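Endo-1,3-beta-glucanase (Streptomyces sioyaensis, PDB 3DGT) probably hydrolyses internal beta-1,3-glucosidic bonds of beta-glucans through its family 16 glycoside hydrolase catalytic domain, one part of a longer protein. Local coordinates at residues R105-N110 against P265-Y270; W120-M125 against I145-Q150; G151-W156 against N183-S188. All coordinates share one frame; numbering follows the deposited sequence.

Contact 1. Residues R105-N110 against P265-Y270; sequences RLQMPN and PMVVDY. With MG (magnesium ion), chain B.
Pro265 O faces the CA-H of Pro109, and a water joins it to Asn110 N. Met266 lays CB beside the Pro109 ring, 4.0 Å from Pro109 CD. Val267 and Gln107 form a hydrogen-bonded antiparallel pair (Gln107 N to Val267 O 2.8 Å, Val267 N to Gln107 O 3.0 Å), Gln107 OE1 touching Val267 CG2 while NE2 bonds to Gln187 O. Val268 CG2 meets Leu106 CB on the buried face. A beta bulge at Asp269 shifts the register, Arg105 pairing with Tyr270 but Leu106 with Val268; Asp269 N bonds to Arg105 O. Asp269 OD1 binds magnesium at 2.0 Å, while OD2 takes Ser1 N and, on its anti side, Arg105 NH1 in a 3.0 Å salt bridge. Arg105 reaches it with CG anti to the backbone N (chi1 178°) and an extended chain. An alanine here removes the guanidinium and would probably leave the carboxylate, still held by Ser1 N and the metal, less firmly oriented. Tyr270 O accepts Arg105 N, and Tyr270 CE2 lies 3.3 Å from Arg105 CB. Asp269 O, Asp16 and Gly66 complete the protein ligands of this metal site on an antiparallel strand pair of the family 16 jelly roll.

Contact 2. Residues W120-M125 against I145-Q150; sequences WPAFWM and IMENVQ
Trp120 reaches Glu147 with its indole beside an antiparallel strand pairing (Ala122 with Glu147, Phe123 with Met146) of the family 16 beta-jelly roll, whose second strand carries a classic beta bulge opposite Phe123. The indole NE1 donates to Glu147 OE2 at 3.1 Å, with the oxygen almost in the ring plane but met on its anti side, 35° out of the carboxylate plane. Val149 CG1 lies over one face of the five-membered ring in a CH-pi contact. Glu147 ends the E-x-D-x-x-E signature of family 16 laminarinases and is probably their acid/base residue. The indole bond probably helps to orient it; the Asp144 carboxylate of the same signature also lies close by, near Glu147 OE1. The carbonyl O of Asn148 is buried with no hydrogen-bond donor, facing Trp120 CA-H and, at 3.2 Å, Pro121 CD. Pro121 O accepts Asn148 N at 3.3 Å. Ala122 packs CB against Glu147 CG on the Trp120 side of the strands, and its CA touches Met146 CE, which the bent methionine chain folds back across the pairing at 3.7 Å. Phe123 N donates to Met146 O at 2.8 Å. In the bulge Phe123 O takes Met146 N at 3.0 Å and, more weakly, Ile145 N. Ile145 meets the Phe123 ring with two branches: CG2 reaches CE2 at 3.6 Å, while CG1, anti to the carbonyl carbon (chi1 -50°), carries CD1 over the ring off-centre. Trp124 turns away to hydrogen-bond Asn241 through NE1. Met125 completes the grip on the isoleucine, its SD 3.7 Å from Ile145 CD1.

Contact 3. Residues G151-W156 against N183-S188; sequences GLNKTW and NTTCQS. Unlike the reference sequence in segment 183-188: Gln187 (reference His).
Asn153 and Gln187 each send a carboxamide across to the opposite backbone, and these are the two direct hydrogen bonds between the segments. Asn153 OD1 accepts Cys186 N at 3.0 Å, the donor lying above the carbonyl plane by 39°. CG of Asn153 stands anti to the backbone N (chi1 180°), which carries the amide over to Thr185; the two side chains cross at about a right angle, with Asn153 OD1 3.2 Å from Thr185 CA and ND2 near CG2. In the other direction Gln187 NE2 gives its hydrogen to Leu152 O at 3.0 Å, again from well above the carbonyl plane. The glutamine, a residue that differs from the reference histidine, is bent at chi2 (70°), which folds the amide back toward Leu152; Gln187 CD comes 3.4 Å from Gly151 O. One water ties the pair further, donating to Gly151 O at 2.9 Å and to Gln187 OE1 at 2.8 Å. The next shell fixes the two backbones. Asn153 is the centre of an inverse gamma turn, with a weak bond from Lys154 N to Leu152 O, and Gly151 takes a positive phi. On the other side Thr185 O accepts both Ser188 N and Ser188 OG, the latter at 2.8 Å, holding the short turn that presents Cys186 N and the glutamine. Cys186 SG lies 3.5 Å from Asn153 OD1. Its disulfide to Cys181 braces the loop between strands 175-179 and 191-198, packed here on the turn leading into strand 155-160 of the jelly roll.

Overall arrangement
The three contacts lie mutually about 11 Å apart, centre to centre, and touch pairwise. Contact 1 meets contact 2 where Met108 SD packs 3.4 Å from Asn148 CB and Pro109 CD rests against Pro121 CG. It meets contact 3 through a probable hydrogen bond from Met108 N to Cys186 O. Contacts 2 and 3 share backbone and side-chain bonds, Glu147 O to Trp156 N at 2.9 Å and Asn148 ND2 to Lys154 O at 2.8 Å. Asn148 thus adjoins both other contacts. The magnesium belongs to contact 1, about 13 Å from the side chain of Phe123, whereas contact 2 carries Glu147, probably the acid/base residue, one of two catalytic carboxylates in this family.

Contact 1. Residues R105-N110 against P265-Y270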
loop_
_atom_site.group_PDB
_atom_site.type_symbol
_atom_site.label_atom_id
_atom_site.label_comp_id
_atom_site.label_asym_id
_atom_site.label_seq_id
_atom_site.Cartn_x
_atom_site.Cartn_y
_atom_site.Cartn_z
ATOM N N ARG A 105 4.033 7.357 -6.559
ATOM C CA ARG A 105 3.465 8.683 -6.709
ATOM C C ARG A 105 2.031 8.467 -7.132
ATOM O O ARG A 105 1.766 7.794 -8.137
ATOM C CB ARG A 105 4.246 9.501 -7.733
ATOM C CG ARG A 105 3.679 10.889 -7.994
ATOM C CD ARG A 105 4.635 11.706 -8.847
ATOM N NE ARG A 105 4.183 13.089 -9.013
ATOM C CZ ARG A 105 3.644 13.588 -10.124
ATOM N NH1 ARG A 105 3.481 12.835 -11.210
ATOM N NH2 ARG A 105 3.267 14.862 -10.144
ATOM N N LEU A 106 1.101 8.996 -6.335
ATOM C CA LEU A 106 -0.313 8.697 -6.536
ATOM C C LEU A 106 -1.221 9.808 -6.031
ATOM O O LEU A 106 -0.841 10.601 -5.148
ATOM C CB LEU A 106 -0.683 7.349 -5.880
ATOM C CG LEU A 106 -0.546 7.228 -4.354
ATOM C CD1 LEU A 106 -1.822 7.687 -3.642
ATOM C CD2 LEU A 106 -0.186 5.803 -3.946
ATOM N N GLN A 107 -2.427 9.833 -6.594
ATOM C CA GLN A 107 -3.522 10.662 -6.122
ATOM C C GLN A 107 -4.511 9.726 -5.448
ATOM O O GLN A 107 -4.955 8.750 -6.045
ATOM C CB GLN A 107 -4.213 11.346 -7.303
ATOM C CG GLN A 107 -5.400 12.219 -6.904
ATOM C CD GLN A 107 -6.149 12.778 -8.097
ATOM O OE1 GLN A 107 -5.970 12.320 -9.225
ATOM N NE2 GLN A 107 -6.993 13.775 -7.853
ATOM N N MET A 108 -4.866 10.028 -4.205
ATOM C CA MET A 108 -5.922 9.271 -3.534
ATOM C C MET A 108 -7.268 9.540 -4.204
ATOM O O MET A 108 -7.472 10.614 -4.775
ATOM C CB MET A 108 -5.994 9.660 -2.066
ATOM C CG MET A 108 -4.773 9.273 -1.256
ATOM S SD MET A 108 -5.050 9.747 0.443
ATOM C CE MET A 108 -3.414 9.506 1.161
ATOM N N PRO A 109 -8.195 8.569 -4.144
ATOM C CA PRO A 109 -9.497 8.786 -4.779
ATOM C C PRO A 109 -10.070 10.158 -4.440
ATOM O O PRO A 109 -10.186 10.520 -3.268
ATOM C CB PRO A 109 -10.351 7.659 -4.200
ATOM C CG PRO A 109 -9.374 6.555 -3.995
ATOM C CD PRO A 109 -8.108 7.237 -3.524
ATOM N N ASN A 110 -10.411 10.924 -5.472
ATOM C CA ASN A 110 -10.794 12.314 -5.276
ATOM C C ASN A 110 -12.268 12.457 -4.963
ATOM O O ASN A 110 -13.096 12.768 -5.826
ATOM C CB ASN A 110 -10.394 13.169 -6.474
ATOM C CG ASN A 110 -10.524 14.647 -6.205
ATOM O OD1 ASN A 110 -10.915 15.074 -5.114
ATOM N ND2 ASN A 110 -10.177 15.440 -7.201
ATOM N N PRO A 265 -11.162 6.863 -8.929
ATOM C CA PRO A 265 -9.963 6.022 -8.884
ATOM C C PRO A 265 -8.844 6.522 -7.983
ATOM O O PRO A 265 -8.677 7.729 -7.807
ATOM C CB PRO A 265 -9.474 6.038 -10.335
ATOM C CG PRO A 265 -9.900 7.391 -10.849
ATOM C CD PRO A 265 -11.267 7.607 -10.203
ATOM N N MET A 266 -8.068 5.588 -7.439
ATOM C CA MET A 266 -6.711 5.923 -7.033
ATOM C C MET A 266 -5.902 5.963 -8.327
ATOM O O MET A 266 -5.995 5.050 -9.155
ATOM C CB MET A 266 -6.137 4.881 -6.086
ATOM C CG MET A 266 -4.688 5.191 -5.691
ATOM S SD MET A 266 -4.086 4.198 -4.310
ATOM C CE MET A 266 -4.073 2.558 -5.035
ATOM N N VAL A 267 -5.154 7.050 -8.511
ATOM C CA VAL A 267 -4.414 7.303 -9.739
ATOM C C VAL A 267 -2.923 7.189 -9.422
ATOM O O VAL A 267 -2.389 8.023 -8.696
ATOM C CB VAL A 267 -4.727 8.710 -10.297
ATOM C CG1 VAL A 267 -4.027 8.913 -11.630
ATOM C CG2 VAL A 267 -6.234 8.906 -10.472
ATOM N N VAL A 268 -2.261 6.161 -9.959
ATOM C CA VAL A 268 -0.873 5.866 -9.594
ATOM C C VAL A 268 0.057 6.093 -10.778
ATOM O O VAL A 268 0.005 5.361 -11.762
ATOM C CB VAL A 268 -0.721 4.406 -9.091
ATOM C CG1 VAL A 268 0.695 4.161 -8.546
ATOM C CG2 VAL A 268 -1.793 4.086 -8.029
ATOM N N ASP A 269 0.919 7.104 -10.684
ATOM C CA ASP A 269 1.888 7.383 -11.743
ATOM C C ASP A 269 2.953 6.297 -11.857
ATOM O O ASP A 269 3.284 5.847 -12.959
ATOM C CB ASP A 269 2.526 8.752 -11.502
ATOM C CG ASP A 269 3.465 9.192 -12.614
ATOM O OD1 ASP A 269 3.507 8.575 -13.706
ATOM O OD2 ASP A 269 4.171 10.197 -12.382
ATOM N N TYR A 270 3.479 5.857 -10.727
ATOM C CA TYR A 270 4.502 4.823 -10.746
ATOM C C TYR A 270 4.654 4.157 -9.394
ATOM O O TYR A 270 4.232 4.698 -8.372
ATOM C CB TYR A 270 5.863 5.401 -11.198
ATOM C CG TYR A 270 6.484 6.394 -10.244
ATOM C CD1 TYR A 270 7.239 5.962 -9.146
ATOM C CD2 TYR A 270 6.325 7.767 -10.438
ATOM C CE1 TYR A 270 7.825 6.879 -8.272
ATOM C CE2 TYR A 270 6.914 8.687 -9.563
ATOM C CZ TYR A 270 7.646 8.231 -8.484
ATOM O OH TYR A 270 8.225 9.136 -7.617
HETATM MG MG MG B . 3.625 6.828 -14.774
HETATM O O HOH W 1 -9.880 10.123 -8.279
HETATM O O HOH W 2 4.173 7.719 -16.554
#

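Contact 2. Residues W120-M125 against I145-Q150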
loop_
_atom_site.group_PDB
_atom_site.type_symbol
_atom_site.label_atom_id
_atom_site.label_comp_id
_atom_site.label_asym_id
_atom_site.label_seq_id
_atom_site.Cartn_x
_atom_site.Cartn_y
_atom_site.Cartn_z
ATOM N N TRP A 120 -10.957 3.036 1.014
ATOM C CA TRP A 120 -9.720 2.689 1.712
ATOM C C TRP A 120 -8.595 2.349 0.728
ATOM O O TRP A 120 -8.278 1.187 0.518
ATOM C CB TRP A 120 -10.010 1.530 2.677
ATOM C CG TRP A 120 -8.881 1.022 3.553
ATOM C CD1 TRP A 120 -7.616 1.540 3.691
ATOM C CD2 TRP A 120 -8.966 -0.069 4.470
ATOM N NE1 TRP A 120 -6.902 0.800 4.612
ATOM C CE2 TRP A 120 -7.711 -0.194 5.102
ATOM C CE3 TRP A 120 -9.977 -0.984 4.794
ATOM C CZ2 TRP A 120 -7.455 -1.174 6.062
ATOM C CZ3 TRP A 120 -9.718 -1.956 5.740
ATOM C CH2 TRP A 120 -8.469 -2.046 6.365
ATOM N N PRO A 121 -7.989 3.377 0.116
ATOM C CA PRO A 121 -6.828 3.149 -0.740
ATOM C C PRO A 121 -5.600 2.755 0.078
ATOM O O PRO A 121 -5.459 3.152 1.245
ATOM C CB PRO A 121 -6.609 4.517 -1.395
ATOM C CG PRO A 121 -7.108 5.490 -0.364
ATOM C CD PRO A 121 -8.329 4.812 0.208
ATOM N N ALA A 122 -4.713 1.984 -0.535
ATOM C CA ALA A 122 -3.496 1.540 0.147
ATOM C C ALA A 122 -2.380 1.220 -0.835
ATOM O O ALA A 122 -2.619 0.749 -1.957
ATOM C CB ALA A 122 -3.776 0.348 1.049
ATOM N N PHE A 123 -1.157 1.488 -0.385
ATOM C CA PHE A 123 0.077 1.148 -1.093
ATOM C C PHE A 123 0.985 0.607 -0.015
ATOM O O PHE A 123 1.344 1.308 0.922
ATOM C CB PHE A 123 0.665 2.413 -1.731
ATOM C CG PHE A 123 2.137 2.330 -2.070
ATOM C CD1 PHE A 123 2.643 1.297 -2.854
ATOM C CD2 PHE A 123 3.003 3.332 -1.650
ATOM C CE1 PHE A 123 3.998 1.243 -3.180
ATOM C CE2 PHE A 123 4.355 3.292 -1.981
ATOM C CZ PHE A 123 4.852 2.246 -2.740
ATOM N N TRP A 124 1.329 -0.666 -0.120
ATOM C CA TRP A 124 1.934 -1.342 1.016
ATOM C C TRP A 124 2.801 -2.530 0.616
ATOM O O TRP A 124 2.904 -2.883 -0.568
ATOM C CB TRP A 124 0.848 -1.713 2.046
ATOM C CG TRP A 124 -0.295 -2.558 1.522
ATOM C CD1 TRP A 124 -1.240 -2.195 0.604
ATOM C CD2 TRP A 124 -0.619 -3.891 1.923
ATOM N NE1 TRP A 124 -2.119 -3.233 0.385
ATOM C CE2 TRP A 124 -1.772 -4.281 1.200
ATOM C CE3 TRP A 124 -0.044 -4.797 2.828
ATOM C CZ2 TRP A 124 -2.359 -5.552 1.347
ATOM C CZ3 TRP A 124 -0.633 -6.051 2.983
ATOM C CH2 TRP A 124 -1.774 -6.418 2.241
ATOM N N MET A 125 3.454 -3.114 1.612
ATOM C CA MET A 125 4.379 -4.224 1.395
ATOM C C MET A 125 4.093 -5.317 2.396
ATOM O O MET A 125 3.778 -5.032 3.553
ATOM C CB MET A 125 5.823 -3.770 1.582
ATOM C CG MET A 125 6.296 -2.728 0.579
ATOM S SD MET A 125 7.873 -1.965 1.054
ATOM C CE MET A 125 9.057 -3.308 0.890
ATOM N N ILE A 145 2.890 1.847 3.471
ATOM C CA ILE A 145 3.566 3.086 3.047
ATOM C C ILE A 145 2.573 4.244 2.885
ATOM O O ILE A 145 2.886 5.406 3.192
ATOM C CB ILE A 145 4.377 2.862 1.756
ATOM C CG1 ILE A 145 5.278 1.626 1.902
ATOM C CG2 ILE A 145 5.203 4.110 1.396
ATOM C CD1 ILE A 145 5.995 1.244 0.606
ATOM N N MET A 146 1.377 3.914 2.403
ATOM C CA MET A 146 0.264 4.847 2.382
ATOM C C MET A 146 -1.022 4.075 2.637
ATOM O O MET A 146 -1.301 3.089 1.952
ATOM C CB MET A 146 0.185 5.576 1.033
ATOM C CG MET A 146 -0.968 6.602 0.891
ATOM S SD MET A 146 -2.671 5.938 0.736
ATOM C CE MET A 146 -2.530 5.013 -0.790
ATOM N N GLU A 147 -1.786 4.515 3.630
ATOM C CA GLU A 147 -3.187 4.139 3.763
ATOM C C GLU A 147 -3.976 5.408 4.001
ATOM O O GLU A 147 -3.449 6.394 4.522
ATOM C CB GLU A 147 -3.425 3.193 4.936
ATOM C CG GLU A 147 -2.883 1.802 4.753
ATOM C CD GLU A 147 -3.223 0.939 5.935
ATOM O OE1 GLU A 147 -2.536 1.069 6.963
ATOM O OE2 GLU A 147 -4.187 0.151 5.853
ATOM N N ASN A 148 -5.245 5.369 3.629
ATOM C CA ASN A 148 -6.154 6.475 3.860
ATOM C C ASN A 148 -7.568 5.939 3.958
ATOM O O ASN A 148 -7.886 4.889 3.390
ATOM C CB ASN A 148 -6.049 7.492 2.725
ATOM C CG ASN A 148 -7.155 8.532 2.769
ATOM O OD1 ASN A 148 -8.146 8.422 2.045
ATOM N ND2 ASN A 148 -6.998 9.547 3.630
ATOM N N VAL A 149 -8.419 6.670 4.666
ATOM C CA VAL A 149 -9.845 6.358 4.682
ATOM C C VAL A 149 -10.673 7.625 4.579
ATOM O O VAL A 149 -10.214 8.716 4.942
ATOM C CB VAL A 149 -10.284 5.539 5.942
ATOM C CG1 VAL A 149 -9.656 4.155 5.947
ATOM C CG2 VAL A 149 -9.956 6.300 7.245
ATOM N N GLN A 150 -11.888 7.466 4.050
ATOM C CA GLN A 150 -12.941 8.484 4.156
ATOM C C GLN A 150 -12.679 9.769 3.374
ATOM O O GLN A 150 -13.323 10.790 3.628
ATOM C CB GLN A 150 -13.243 8.828 5.636
ATOM C CG GLN A 150 -13.430 7.639 6.603
ATOM C CD GLN A 150 -14.492 6.657 6.158
ATOM O OE1 GLN A 150 -14.343 5.973 5.143
ATOM N NE2 GLN A 150 -15.575 6.570 6.928
#

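Contact 3. Residues G151-W156 against N183-S188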
loop_
_atom_site.group_PDB
_atom_site.type_symbol
_atom_site.label_atom_id
_atom_site.label_comp_id
_atom_site.label_asym_id
_atom_site.label_seq_id
_atom_site.Cartn_x
_atom_site.Cartn_y
_atom_site.Cartn_z
ATOM N N GLY A 151 -11.758 9.718 2.412
ATOM C CA GLY A 151 -11.356 10.906 1.655
ATOM C C GLY A 151 -10.774 12.020 2.501
ATOM O O GLY A 151 -10.778 13.191 2.091
ATOM N N LEU A 152 -10.247 11.663 3.672
ATOM C CA LEU A 152 -9.639 12.652 4.562
ATOM C C LEU A 152 -8.265 13.072 4.054
ATOM O O LEU A 152 -7.521 12.259 3.492
ATOM C CB LEU A 152 -9.513 12.082 5.976
ATOM C CG LEU A 152 -10.815 11.871 6.754
ATOM C CD1 LEU A 152 -10.603 10.973 7.963
ATOM C CD2 LEU A 152 -11.402 13.208 7.200
ATOM N N ASN A 153 -7.919 14.345 4.269
ATOM C CA ASN A 153 -6.600 14.852 3.881
ATOM C C ASN A 153 -5.509 14.420 4.849
ATOM O O ASN A 153 -4.955 15.235 5.603
ATOM C CB ASN A 153 -6.611 16.376 3.749
ATOM C CG ASN A 153 -5.257 16.935 3.348
ATOM O OD1 ASN A 153 -4.472 16.272 2.661
ATOM N ND2 ASN A 153 -4.983 18.168 3.750
ATOM N N LYS A 154 -5.209 13.127 4.829
ATOM C CA LYS A 154 -4.057 12.610 5.556
ATOM C C LYS A 154 -3.658 11.242 5.073
ATOM O O LYS A 154 -4.475 10.496 4.502
ATOM C CB LYS A 154 -4.259 12.629 7.077
ATOM C CG LYS A 154 -5.661 12.273 7.582
ATOM C CD LYS A 154 -5.669 12.297 9.114
ATOM C CE LYS A 154 -7.062 12.154 9.695
ATOM N NZ LYS A 154 -7.029 12.371 11.187
ATOM N N THR A 155 -2.374 10.955 5.257
ATOM C CA THR A 155 -1.811 9.657 4.958
ATOM C C THR A 155 -1.358 8.997 6.253
ATOM O O THR A 155 -0.840 9.665 7.161
ATOM C CB THR A 155 -0.652 9.755 3.939
ATOM O OG1 THR A 155 -0.055 8.463 3.800
ATOM C CG2 THR A 155 0.398 10.786 4.365
ATOM N N TRP A 156 -1.606 7.698 6.353
ATOM C CA TRP A 156 -1.109 6.871 7.448
ATOM C C TRP A 156 0.005 5.968 6.936
ATOM O O TRP A 156 -0.113 5.377 5.857
ATOM C CB TRP A 156 -2.228 5.975 7.991
ATOM C CG TRP A 156 -3.289 6.601 8.879
ATOM C CD1 TRP A 156 -3.370 6.505 10.232
ATOM C CD2 TRP A 156 -4.451 7.348 8.459
ATOM N NE1 TRP A 156 -4.500 7.152 10.696
ATOM C CE2 TRP A 156 -5.177 7.680 9.627
ATOM C CE3 TRP A 156 -4.947 7.763 7.212
ATOM C CZ2 TRP A 156 -6.370 8.408 9.588
ATOM C CZ3 TRP A 156 -6.152 8.487 7.172
ATOM C CH2 TRP A 156 -6.837 8.807 8.356
ATOM N N ASN A 183 1.269 20.842 1.205
ATOM C CA ASN A 183 0.911 21.812 0.151
ATOM C C ASN A 183 -0.506 21.740 -0.374
ATOM O O ASN A 183 -1.211 22.755 -0.432
ATOM C CB ASN A 183 1.872 21.748 -1.034
ATOM C CG ASN A 183 3.291 22.030 -0.642
ATOM O OD1 ASN A 183 3.598 23.098 -0.106
ATOM N ND2 ASN A 183 4.178 21.079 -0.919
ATOM N N THR A 184 -0.898 20.548 -0.810
ATOM C CA THR A 184 -2.219 20.320 -1.390
ATOM C C THR A 184 -2.779 19.065 -0.732
ATOM O O THR A 184 -2.022 18.266 -0.164
ATOM C CB THR A 184 -2.147 20.102 -2.918
ATOM O OG1 THR A 184 -1.311 18.972 -3.210
ATOM C CG2 THR A 184 -1.583 21.330 -3.629
ATOM N N THR A 185 -4.092 18.877 -0.795
ATOM C CA THR A 185 -4.681 17.682 -0.182
ATOM C C THR A 185 -4.248 16.421 -0.908
ATOM O O THR A 185 -3.951 16.451 -2.098
ATOM C CB THR A 185 -6.222 17.692 -0.156
ATOM O OG1 THR A 185 -6.733 17.506 -1.484
ATOM C CG2 THR A 185 -6.749 18.978 0.476
ATOM N N CYS A 186 -4.249 15.304 -0.187
ATOM C CA CYS A 186 -3.921 14.014 -0.774
ATOM C C CYS A 186 -4.860 13.639 -1.918
ATOM O O CYS A 186 -4.464 12.921 -2.843
ATOM C CB CYS A 186 -3.948 12.918 0.297
ATOM S SG CYS A 186 -2.975 13.257 1.791
ATOM N N GLN A 187 -6.097 14.129 -1.850
ATOM C CA GLN A 187 -7.142 13.819 -2.832
ATOM C C GLN A 187 -7.050 14.665 -4.097
ATOM O O GLN A 187 -7.543 14.266 -5.165
ATOM C CB GLN A 187 -8.516 14.039 -2.198
ATOM C CG GLN A 187 -8.958 12.934 -1.252
ATOM C CD GLN A 187 -8.149 12.901 0.034
ATOM O OE1 GLN A 187 -7.671 13.936 0.517
ATOM N NE2 GLN A 187 -7.990 11.711 0.597
ATOM N N SER A 188 -6.429 15.835 -3.982
ATOM C CA SER A 188 -6.453 16.822 -5.060
ATOM C C SER A 188 -5.569 16.498 -6.261
ATOM O O SER A 188 -5.817 16.991 -7.371
ATOM C CB SER A 188 -6.074 18.197 -4.515
ATOM O OG SER A 188 -4.706 18.269 -4.158
HETATM O O HOH W 3 -9.545 15.758 1.391
#